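Thioredoxin-like protein (Klebsiella pneumoniae subsp. pneumoniae MGH 78578, PDB 3TY1) is of unproven function but has the galactose-mutarotase-like supersandwich fold, is thought to bind carbohydrate, and may act as an aldose 1-epimerase. Local coordinates at residues R224-I229 with A276-A281; L298-N303 with Y311-E316; G17-N22 with F33-K38; W5-A10 with S145-E150. All blocks are in the same frame, centred on the assembly; numbering follows the deposited sequence.

Contact 1 (R224-I229 with A276-A281); sequences RFLAPI and AVVNKA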
# COMPACT_ATOMS: atom_id res chain seq x y z
N ARG A 224 17.71 26.71 -24.57
CA ARG A 224 16.87 27.87 -24.35
C ARG A 224 15.43 27.47 -24.10
O ARG A 224 14.96 26.45 -24.63
CB ARG A 224 16.96 28.83 -25.57
CG ARG A 224 18.31 29.48 -25.72
CD ARG A 224 18.39 30.49 -26.83
NE ARG A 224 18.07 29.89 -28.12
CZ ARG A 224 17.13 30.28 -28.98
NH1 ARG A 224 16.35 31.34 -28.75
NH2 ARG A 224 16.99 29.61 -30.12
N PHE A 225 14.76 28.25 -23.26
CA PHE A 225 13.33 28.12 -23.02
C PHE A 225 12.67 29.25 -23.78
O PHE A 225 13.03 30.42 -23.60
CB PHE A 225 12.96 28.20 -21.54
CG PHE A 225 11.48 28.20 -21.31
CD1 PHE A 225 10.72 27.08 -21.58
CD2 PHE A 225 10.84 29.34 -20.87
CE1 PHE A 225 9.33 27.10 -21.39
CE2 PHE A 225 9.45 29.35 -20.67
CZ PHE A 225 8.72 28.24 -20.92
N LEU A 226 11.71 28.90 -24.63
CA LEU A 226 11.01 29.86 -25.47
C LEU A 226 9.54 29.91 -25.07
O LEU A 226 8.88 28.89 -24.95
CB LEU A 226 11.11 29.46 -26.95
CG LEU A 226 12.48 29.04 -27.51
CD1 LEU A 226 12.40 28.54 -28.95
CD2 LEU A 226 13.50 30.16 -27.33
N ALA A 227 8.98 31.11 -24.89
CA ALA A 227 7.54 31.25 -24.64
C ALA A 227 7.15 32.71 -24.77
O ALA A 227 7.99 33.55 -24.47
CB ALA A 227 7.21 30.76 -23.23
N PRO A 228 5.91 33.00 -25.22
CA PRO A 228 5.37 34.34 -25.28
C PRO A 228 4.75 34.62 -23.91
O PRO A 228 3.86 33.89 -23.50
CB PRO A 228 4.31 34.26 -26.37
CG PRO A 228 3.88 32.91 -26.43
CD PRO A 228 4.91 32.04 -25.70
N ILE A 229 5.25 35.65 -23.23
CA ILE A 229 4.84 35.88 -21.85
C ILE A 229 4.64 37.35 -21.52
O ILE A 229 5.32 38.24 -22.05
CB ILE A 229 5.81 35.20 -20.81
CG1 ILE A 229 7.17 35.90 -20.70
CG2 ILE A 229 6.01 33.70 -21.12
CD1 ILE A 229 7.98 35.40 -19.52
N ALA A 276 8.44 26.07 -25.52
CA ALA A 276 9.41 25.09 -26.05
C ALA A 276 10.78 25.15 -25.35
O ALA A 276 11.16 26.19 -24.79
CB ALA A 276 9.57 25.32 -27.57
N VAL A 277 11.47 24.02 -25.37
CA VAL A 277 12.85 23.93 -24.99
C VAL A 277 13.61 23.49 -26.24
O VAL A 277 13.19 22.59 -26.95
CB VAL A 277 13.12 23.02 -23.79
CG1 VAL A 277 12.53 21.61 -23.99
CG2 VAL A 277 14.64 22.93 -23.55
N VAL A 278 14.69 24.19 -26.54
CA VAL A 278 15.47 23.92 -27.72
C VAL A 278 16.94 23.85 -27.31
O VAL A 278 17.36 24.48 -26.34
CB VAL A 278 15.21 24.97 -28.81
CG1 VAL A 278 13.71 25.05 -29.14
CG2 VAL A 278 15.76 26.36 -28.40
N ASN A 279 17.71 23.04 -28.03
CA ASN A 279 19.12 22.90 -27.73
C ASN A 279 19.90 24.17 -28.15
O ASN A 279 19.32 25.09 -28.71
CB ASN A 279 19.64 21.60 -28.30
CG ASN A 279 19.78 21.58 -29.81
OD1 ASN A 279 19.35 22.50 -30.54
ND2 ASN A 279 20.42 20.52 -30.31
N LYS A 280 21.18 24.21 -27.86
CA LYS A 280 22.01 25.40 -28.12
C LYS A 280 22.14 25.72 -29.62
O LYS A 280 22.06 26.90 -30.03
CB LYS A 280 23.39 25.23 -27.48
CG LYS A 280 24.29 26.48 -27.50
CD LYS A 280 25.69 26.11 -27.05
CE LYS A 280 26.68 27.24 -27.36
NZ LYS A 280 26.35 28.46 -26.58
N ALA A 281 22.34 24.69 -30.45
CA ALA A 281 22.46 24.88 -31.89
C ALA A 281 21.12 25.27 -32.54
O ALA A 281 21.10 25.79 -33.64
CB ALA A 281 23.02 23.60 -32.55
O HOH W 1 19.23 27.56 -29.70
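Four backbone hydrogen bonds, two at each of two residue pairs, carry this antiparallel junction. Arg224 N gives its hydrogen to Val278 O at 2.9 Å, and Val278 N returns the bond to Arg224 O. Two residues on, Leu226 N reaches Ala276 O at 2.8 Å on an almost straight N-H...O line (175°), with Ala276 N closing the second ring on Leu226 O. All four donors lie in the plane of the carbonyl they address. Phe225 and Val277 form the non-hydrogen-bonded pair between the rings.

Beyond Val278 the chain turns off, and a water links the two segments: it accepts from Arg224 NE at 3.0 Å, in the guanidinium plane, and donates to Asn279 O at 2.7 Å. The Arg224 chain bends at chi3 (-59°), which lays one guanidinium face over Val278 CG2, 3.9 Å from NH2, while NH1 makes a salt bridge to Glu362. On this same face Leu226 CD1 meets Val278 CG1 at 3.7 Å, the two side chains crossing at about a right angle. Helix 355-369 covers Leu226, Ala276 and Val278 here. Phe225 points to the other face; with CG anti to the backbone N (chi1 174°), its CD1 comes within 3.4 Å of Ala276 O. The pairing is a regular antiparallel ladder, placing strand 224-229 at the margin of a large sheet of the supersandwich.

Contact 2 (L298-N303 with Y311-E316); sequences LTLWKN and YVTGIE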
# COMPACT_ATOMS: atom_id res chain seq x y z
N LEU A 298 1.60 28.99 -16.34
CA LEU A 298 2.73 28.17 -16.76
C LEU A 298 3.84 28.20 -15.72
O LEU A 298 4.19 29.25 -15.20
CB LEU A 298 3.25 28.67 -18.11
CG LEU A 298 4.41 27.95 -18.79
CD1 LEU A 298 4.00 26.55 -19.14
CD2 LEU A 298 4.76 28.71 -20.08
N THR A 299 4.39 27.03 -15.41
CA THR A 299 5.53 26.91 -14.50
C THR A 299 6.71 26.38 -15.28
O THR A 299 6.57 25.45 -16.10
CB THR A 299 5.20 25.93 -13.33
OG1 THR A 299 4.11 26.45 -12.58
CG2 THR A 299 6.43 25.70 -12.41
N LEU A 300 7.87 26.99 -15.04
CA LEU A 300 9.14 26.59 -15.64
C LEU A 300 9.98 26.04 -14.48
O LEU A 300 10.29 26.77 -13.54
CB LEU A 300 9.81 27.82 -16.26
CG LEU A 300 11.22 27.64 -16.85
CD1 LEU A 300 11.26 26.57 -17.97
CD2 LEU A 300 11.79 28.97 -17.34
N TRP A 301 10.33 24.76 -14.56
CA TRP A 301 11.11 24.08 -13.54
C TRP A 301 12.48 23.87 -14.17
O TRP A 301 12.57 23.16 -15.15
CB TRP A 301 10.41 22.74 -13.17
CG TRP A 301 11.17 21.83 -12.29
CD1 TRP A 301 11.83 22.16 -11.14
CD2 TRP A 301 11.35 20.41 -12.47
NE1 TRP A 301 12.41 21.04 -10.59
CE2 TRP A 301 12.11 19.95 -11.36
CE3 TRP A 301 10.91 19.49 -13.42
CZ2 TRP A 301 12.50 18.60 -11.23
CZ3 TRP A 301 11.25 18.14 -13.27
CH2 TRP A 301 12.05 17.72 -12.17
N LYS A 302 13.51 24.54 -13.65
CA LYS A 302 14.87 24.43 -14.18
C LYS A 302 15.65 23.61 -13.16
O LYS A 302 16.14 24.14 -12.17
CB LYS A 302 15.52 25.79 -14.38
CG LYS A 302 14.68 26.72 -15.25
CD LYS A 302 15.40 28.07 -15.51
CE LYS A 302 16.38 28.01 -16.66
NZ LYS A 302 16.77 29.40 -17.12
N ASN A 303 15.77 22.32 -13.42
CA ASN A 303 16.43 21.39 -12.49
C ASN A 303 17.75 20.98 -13.12
O ASN A 303 17.94 19.81 -13.47
CB ASN A 303 15.48 20.22 -12.19
CG ASN A 303 15.86 19.46 -10.91
OD1 ASN A 303 15.26 19.68 -9.88
ND2 ASN A 303 16.88 18.60 -10.98
N TYR A 311 19.02 16.08 -14.29
CA TYR A 311 19.31 17.19 -15.23
C TYR A 311 18.10 17.23 -16.16
O TYR A 311 17.99 16.44 -17.10
CB TYR A 311 20.62 16.97 -15.97
CG TYR A 311 21.01 18.15 -16.85
CD1 TYR A 311 21.31 19.38 -16.28
CD2 TYR A 311 21.02 18.04 -18.23
CE1 TYR A 311 21.67 20.49 -17.08
CE2 TYR A 311 21.39 19.14 -19.07
CZ TYR A 311 21.69 20.37 -18.47
OH TYR A 311 22.02 21.46 -19.23
N VAL A 312 17.16 18.11 -15.83
CA VAL A 312 15.88 18.09 -16.48
C VAL A 312 15.18 19.44 -16.31
O VAL A 312 15.45 20.20 -15.37
CB VAL A 312 14.99 16.93 -15.85
CG1 VAL A 312 14.90 17.08 -14.34
CG2 VAL A 312 13.62 16.81 -16.50
N THR A 313 14.30 19.75 -17.26
CA THR A 313 13.45 20.92 -17.14
C THR A 313 12.01 20.52 -17.32
O THR A 313 11.66 19.64 -18.13
CB THR A 313 13.85 22.06 -18.17
OG1 THR A 313 13.06 23.24 -17.91
CG2 THR A 313 13.62 21.61 -19.59
N GLY A 314 11.15 21.17 -16.55
CA GLY A 314 9.70 20.98 -16.66
C GLY A 314 9.10 22.18 -17.32
O GLY A 314 9.41 23.33 -16.91
N ILE A 315 8.27 21.95 -18.33
CA ILE A 315 7.42 23.02 -18.94
C ILE A 315 6.04 22.59 -18.51
O ILE A 315 5.55 21.57 -18.98
CB ILE A 315 7.51 23.05 -20.45
CG1 ILE A 315 8.96 23.33 -20.89
CG2 ILE A 315 6.58 24.13 -21.01
CD1 ILE A 315 9.15 23.35 -22.43
N GLU A 316 5.44 23.31 -17.57
CA GLU A 316 4.28 22.81 -16.84
C GLU A 316 3.06 23.69 -16.90
O GLU A 316 2.80 24.52 -15.99
CB GLU A 316 4.70 22.59 -15.37
CG GLU A 316 6.06 21.90 -15.18
CD GLU A 316 6.45 21.72 -13.75
OE1 GLU A 316 5.64 22.05 -12.85
OE2 GLU A 316 7.59 21.25 -13.54
O HOH W 2 1.90 25.70 -13.82
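Leu298 opens the pairing by swinging its side chain over the neighbouring strand, CD1 lying 4.0 Å from Ile315 CG2. At Thr299 the backbone exchanges two bonds with Glu316, and a water reinforces them from the flank, 2.6 Å from Thr299 OG1 and donating to Glu316 O. Leu300 turns to the opposite face, where its CD1 sits 3.8 Å from Thr313 OG1.

Trp301 is the hub. Its N binds Gly314 O nearly straight (176°), while its own O takes two donors: Gly314 N on an in-plane lone pair, and Thr313 OG1 at 2.8 Å from above the carbonyl plane. With CG anti to the backbone N (chi1 171°), the indole comes obliquely against the Gly314 backbone, CE3 3.6 Å from Gly314 N, and CH2 reaches Val312 CG1 at 3.6 Å. The extended Glu316 side chain brings OE2 to 3.2 Å from Trp301 CB, its carboxylate tilted 62° to the ring. Asn303 closes the ladder in a two-bond pair with Val312, its CB lying over one indole face.

Trp301 NE1 bonds to Glu258, Thr313 OG1 to Tyr249, and Asn303 OD1 to Lys171 of the second subunit. A sulfate ion, probably from the crystallisation liquor, lies about 4 Å from the Trp301 side chain; such ions often mark pockets, but none is established here. The whole is a buried antiparallel beta hairpin of the supersandwich.

Contact 3 (G17-N22 with F33-K38); sequences GNWQIN and FSIEQK
Strand 19-22 runs antiparallel to strand 33-38, their axes 173° apart, with hydrogen-bonded pairs at Trp19-Gln37 and Ile21-Ile35 and non-hydrogen-bonded pairs at Gln20-Glu36 and Asn22-Ser34. The non-hydrogen-bonded pairs are drawn close, Asn22 CA standing 4.0 Å from Ser34 CA.

The most specific side-chain bond extends the ladder past the start of strand 19-22. Gln37, stretched out with CG anti to the backbone N (chi1 180°), sends NE2 to Gly17 O at 2.8 Å. The bond is straight (170°), lies in the amide plane and uses an in-plane lone pair of the carbonyl, so it fixes the rotation of the amide. Trp19 and Ile35 lie side by side on the same face, with CZ3 4.0 Å from Ile35 CG2, and Gln37 N stands at the indole edge. Next to them Ile21 CG1 rests 4.1 Å from Ile35 CB, and the two CD1 methyls meet. This mainly apolar face is covered by Trp5 and Leu7 of strand 2-9 and by Val149 and Val151.

Across the sheet the polar face holds Gln20, Asn22, Ser34 and Glu36. Asn22 ND2 donates to Gln20 OE1 at 3.1 Å, while Asn22 OD1 is taken by Gln25 N. Gln20 CB meets Glu36 CG at 4.1 Å.

The hairpin is therefore two-faced: aromatic and aliphatic groups turn inward with the buried Gln37, whose NE2 is satisfied by Gly17 O, while the other face is more exposed.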
# COMPACT_ATOMS: atom_id res chain seq x y z
N GLY A 17 -3.81 -7.90 -19.90
CA GLY A 17 -2.40 -8.12 -19.55
C GLY A 17 -1.54 -7.95 -20.79
O GLY A 17 -1.69 -6.96 -21.52
N ASN A 18 -0.64 -8.91 -21.04
CA ASN A 18 0.21 -8.87 -22.24
C ASN A 18 -0.62 -8.94 -23.52
O ASN A 18 -1.46 -9.81 -23.65
CB ASN A 18 1.25 -9.97 -22.22
CG ASN A 18 2.27 -9.79 -21.10
OD1 ASN A 18 2.81 -8.71 -20.87
ND2 ASN A 18 2.53 -10.87 -20.39
N TRP A 19 -0.39 -8.02 -24.45
CA TRP A 19 -1.23 -7.92 -25.64
C TRP A 19 -0.50 -7.11 -26.68
O TRP A 19 0.25 -6.20 -26.34
CB TRP A 19 -2.53 -7.20 -25.25
CG TRP A 19 -3.42 -6.77 -26.39
CD1 TRP A 19 -4.43 -7.49 -26.97
CD2 TRP A 19 -3.38 -5.51 -27.07
NE1 TRP A 19 -5.01 -6.74 -27.96
CE2 TRP A 19 -4.39 -5.53 -28.05
CE3 TRP A 19 -2.59 -4.36 -26.94
CZ2 TRP A 19 -4.63 -4.45 -28.89
CZ3 TRP A 19 -2.83 -3.29 -27.77
CH2 TRP A 19 -3.84 -3.34 -28.74
N GLN A 20 -0.70 -7.44 -27.94
CA GLN A 20 -0.13 -6.61 -28.99
C GLN A 20 -0.94 -6.70 -30.26
O GLN A 20 -1.59 -7.71 -30.54
CB GLN A 20 1.32 -6.99 -29.33
CG GLN A 20 1.49 -8.34 -30.00
CD GLN A 20 1.23 -8.35 -31.55
OE1 GLN A 20 1.63 -7.42 -32.27
NE2 GLN A 20 0.59 -9.43 -32.06
N ILE A 21 -0.85 -5.63 -31.03
CA ILE A 21 -1.30 -5.66 -32.42
C ILE A 21 -0.24 -5.00 -33.26
O ILE A 21 0.54 -4.19 -32.77
CB ILE A 21 -2.64 -5.00 -32.63
CG1 ILE A 21 -2.60 -3.54 -32.17
CG2 ILE A 21 -3.75 -5.81 -31.94
CD1 ILE A 21 -3.86 -2.75 -32.52
N ASN A 22 -0.22 -5.32 -34.54
CA ASN A 22 0.75 -4.72 -35.42
C ASN A 22 0.17 -4.47 -36.80
O ASN A 22 -0.81 -5.13 -37.22
CB ASN A 22 2.07 -5.52 -35.40
CG ASN A 22 1.97 -6.85 -36.09
OD1 ASN A 22 1.81 -6.93 -37.31
ND2 ASN A 22 2.04 -7.93 -35.30
N PHE A 33 3.93 0.04 -37.73
CA PHE A 33 3.88 0.26 -36.31
C PHE A 33 3.33 -0.97 -35.58
O PHE A 33 2.77 -1.90 -36.17
CB PHE A 33 2.99 1.49 -36.00
CG PHE A 33 1.55 1.32 -36.34
CD1 PHE A 33 0.65 0.75 -35.42
CD2 PHE A 33 1.06 1.73 -37.56
CE1 PHE A 33 -0.69 0.60 -35.74
CE2 PHE A 33 -0.31 1.59 -37.88
CZ PHE A 33 -1.16 1.02 -36.96
N SER A 34 3.51 -0.96 -34.28
CA SER A 34 2.87 -1.95 -33.42
C SER A 34 2.47 -1.25 -32.15
O SER A 34 2.98 -0.16 -31.86
CB SER A 34 3.81 -3.11 -33.13
OG SER A 34 4.88 -2.69 -32.32
N ILE A 35 1.49 -1.83 -31.46
CA ILE A 35 1.02 -1.30 -30.18
C ILE A 35 1.06 -2.50 -29.23
O ILE A 35 0.50 -3.56 -29.56
CB ILE A 35 -0.42 -0.69 -30.25
CG1 ILE A 35 -0.50 0.33 -31.40
CG2 ILE A 35 -0.78 -0.05 -28.91
CD1 ILE A 35 -1.92 0.81 -31.75
N GLU A 36 1.75 -2.34 -28.11
CA GLU A 36 1.98 -3.42 -27.17
C GLU A 36 1.80 -3.02 -25.73
O GLU A 36 2.37 -1.99 -25.27
CB GLU A 36 3.40 -4.00 -27.35
CG GLU A 36 3.66 -5.21 -26.45
CD GLU A 36 5.03 -5.89 -26.65
OE1 GLU A 36 5.85 -5.38 -27.42
OE2 GLU A 36 5.25 -6.93 -25.98
N GLN A 37 1.04 -3.86 -25.00
CA GLN A 37 0.93 -3.76 -23.57
C GLN A 37 1.77 -4.91 -22.96
O GLN A 37 1.70 -6.05 -23.41
CB GLN A 37 -0.51 -3.84 -23.07
CG GLN A 37 -0.63 -3.74 -21.55
CD GLN A 37 -2.04 -3.46 -21.07
OE1 GLN A 37 -2.39 -2.30 -20.87
NE2 GLN A 37 -2.85 -4.51 -20.88
N LYS A 38 2.56 -4.57 -21.96
CA LYS A 38 3.42 -5.47 -21.30
C LYS A 38 3.27 -5.33 -19.80
O LYS A 38 3.32 -4.20 -19.26
CB LYS A 38 4.85 -5.18 -21.78
CG LYS A 38 5.94 -6.08 -21.24
CD LYS A 38 7.35 -5.78 -21.89
CE LYS A 38 7.38 -5.97 -23.41
NZ LYS A 38 8.76 -6.00 -24.02

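Contact 4 (W5-A10 with S145-E150); sequences WVLTNA and SLVEVE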
# COMPACT_ATOMS: atom_id res chain seq x y z
N TRP A 5 -9.89 -1.83 -29.47
CA TRP A 5 -9.62 -2.95 -28.56
C TRP A 5 -9.74 -2.47 -27.12
O TRP A 5 -9.18 -1.44 -26.76
CB TRP A 5 -8.22 -3.51 -28.77
CG TRP A 5 -8.00 -4.14 -30.09
CD1 TRP A 5 -8.06 -5.47 -30.37
CD2 TRP A 5 -7.69 -3.49 -31.33
NE1 TRP A 5 -7.80 -5.70 -31.69
CE2 TRP A 5 -7.56 -4.50 -32.31
CE3 TRP A 5 -7.50 -2.16 -31.71
CZ2 TRP A 5 -7.27 -4.22 -33.64
CZ3 TRP A 5 -7.20 -1.88 -33.00
CH2 TRP A 5 -7.09 -2.91 -33.97
N VAL A 6 -10.43 -3.24 -26.28
CA VAL A 6 -10.63 -2.88 -24.88
C VAL A 6 -9.62 -3.70 -24.10
O VAL A 6 -9.75 -4.90 -23.96
CB VAL A 6 -12.09 -3.15 -24.37
CG1 VAL A 6 -12.17 -2.80 -22.86
CG2 VAL A 6 -13.13 -2.35 -25.20
N LEU A 7 -8.59 -3.04 -23.61
CA LEU A 7 -7.50 -3.73 -22.91
C LEU A 7 -7.83 -3.96 -21.45
O LEU A 7 -7.30 -4.90 -20.85
CB LEU A 7 -6.21 -2.91 -22.99
CG LEU A 7 -5.32 -3.02 -24.22
CD1 LEU A 7 -6.07 -3.01 -25.47
CD2 LEU A 7 -4.19 -1.96 -24.17
N THR A 8 -8.59 -3.04 -20.86
CA THR A 8 -8.92 -3.05 -19.44
C THR A 8 -10.31 -2.49 -19.26
O THR A 8 -10.68 -1.48 -19.86
CB THR A 8 -7.94 -2.21 -18.61
OG1 THR A 8 -6.60 -2.66 -18.85
CG2 THR A 8 -8.24 -2.30 -17.15
N ASN A 9 -11.11 -3.18 -18.48
CA ASN A 9 -12.47 -2.70 -18.17
C ASN A 9 -12.90 -3.24 -16.80
O ASN A 9 -13.41 -4.34 -16.68
CB ASN A 9 -13.46 -3.04 -19.28
CG ASN A 9 -14.83 -2.37 -19.06
OD1 ASN A 9 -15.12 -1.88 -17.98
ND2 ASN A 9 -15.63 -2.33 -20.08
N ALA A 10 -12.71 -2.40 -15.79
CA ALA A 10 -12.98 -2.81 -14.42
C ALA A 10 -14.44 -3.11 -14.22
O ALA A 10 -14.79 -4.00 -13.43
CB ALA A 10 -12.46 -1.74 -13.42
N SER A 145 -8.99 2.51 -14.93
CA SER A 145 -10.11 1.61 -14.79
C SER A 145 -10.59 1.09 -16.13
O SER A 145 -11.20 0.04 -16.20
CB SER A 145 -11.28 2.37 -14.14
OG SER A 145 -10.90 2.80 -12.86
N LEU A 146 -10.38 1.87 -17.17
CA LEU A 146 -10.81 1.52 -18.54
C LEU A 146 -9.68 1.96 -19.45
O LEU A 146 -9.26 3.10 -19.36
CB LEU A 146 -12.10 2.26 -18.94
CG LEU A 146 -12.67 2.04 -20.36
CD1 LEU A 146 -13.30 0.67 -20.57
CD2 LEU A 146 -13.72 3.13 -20.75
N VAL A 147 -9.20 1.06 -20.29
CA VAL A 147 -8.15 1.36 -21.24
C VAL A 147 -8.59 0.79 -22.59
O VAL A 147 -8.91 -0.41 -22.68
CB VAL A 147 -6.79 0.78 -20.82
CG1 VAL A 147 -5.74 1.06 -21.87
CG2 VAL A 147 -6.32 1.34 -19.47
N GLU A 148 -8.62 1.67 -23.61
CA GLU A 148 -8.97 1.31 -25.00
C GLU A 148 -7.93 1.83 -25.97
O GLU A 148 -7.40 2.93 -25.78
CB GLU A 148 -10.31 1.91 -25.42
CG GLU A 148 -11.48 1.41 -24.62
CD GLU A 148 -12.83 2.08 -24.97
OE1 GLU A 148 -12.86 3.17 -25.57
OE2 GLU A 148 -13.88 1.50 -24.61
N VAL A 149 -7.68 1.04 -27.00
CA VAL A 149 -6.80 1.39 -28.10
C VAL A 149 -7.66 1.40 -29.38
O VAL A 149 -8.38 0.44 -29.67
CB VAL A 149 -5.65 0.37 -28.25
CG1 VAL A 149 -4.85 0.65 -29.53
CG2 VAL A 149 -4.77 0.39 -27.01
N GLU A 150 -7.53 2.46 -30.15
CA GLU A 150 -8.32 2.63 -31.38
C GLU A 150 -7.36 2.92 -32.52
O GLU A 150 -6.41 3.70 -32.36
CB GLU A 150 -9.33 3.77 -31.19
CG GLU A 150 -10.12 4.22 -32.43
CD GLU A 150 -10.85 5.56 -32.22
OE1 GLU A 150 -11.52 5.73 -31.17
OE2 GLU A 150 -10.73 6.46 -33.09
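Leu7 leaves beta geometry, its psi of -32° folding the chain so that Leu7 and Thr8 both confront Val147. This is a classic beta bulge: Val147 O accepts from Leu7 N at 2.8 Å and from Thr8 N at 3.2 Å, the latter on an in-plane lone pair, and the register moves by one residue. Val147 N answers to Thr8 O from above the carbonyl plane. Regular pairing lies before it, where Trp5 and Val149 exchange two bonds, the shorter being Trp5 N to Val149 O at 2.7 Å; beyond Thr8, Ala10 N still reaches Ser145 O.

The bulge turns the Leu7 side chain toward the partner strand. Its CG stays beside the backbone N (chi1 -84°), and CD2 touches both Val149 CG2, at 3.7 Å, and Val147 CG1, at 4.1 Å, the side chains crossing obliquely. Thr8 runs alongside Val147, CB to CB 3.9 Å. Trp5, with chi1 -66°, brings its CE3 edge to Val149 O, 3.4 Å away in the ring plane. On the other face Leu146 CD1 packs 3.7 Å from Asn9 CG, and Val6 lies beside Glu148, whose OE1 makes a salt bridge to Arg162 on the next strand, 159-169.

Ser145 OG and Ala10 O bond to Glu89 and Gln45 of the third subunit. Within its sheet, strand 2-9 lies between strands 14-15 and 146-152, while Trp5 and Leu7 pack against strand 19-22 and Leu51 of strand 49-55 covers Leu7 and Val147.

From the N terminus, strand 2-9 waits longest for its partner: contact 4 closes only at 145-150, after 134 intervening residues. Inside that loop lies contact 3, a local hairpin whose sheet packs on contact 4, with Ile21 and Trp19 touching Trp5 and Ile35 touching Val149. Contact 1 follows in series, joining 224-229 to 276-281 across 46 residues, and contact 2 then closes a short hairpin. These two also touch, Phe225 meeting Leu300 and Ile315 between their sheets. Contacts 1 and 4 belong to the same ten-strand sheet but sit on opposite sides of the chain's centre, about 37 Å apart between centres; no contacts cross.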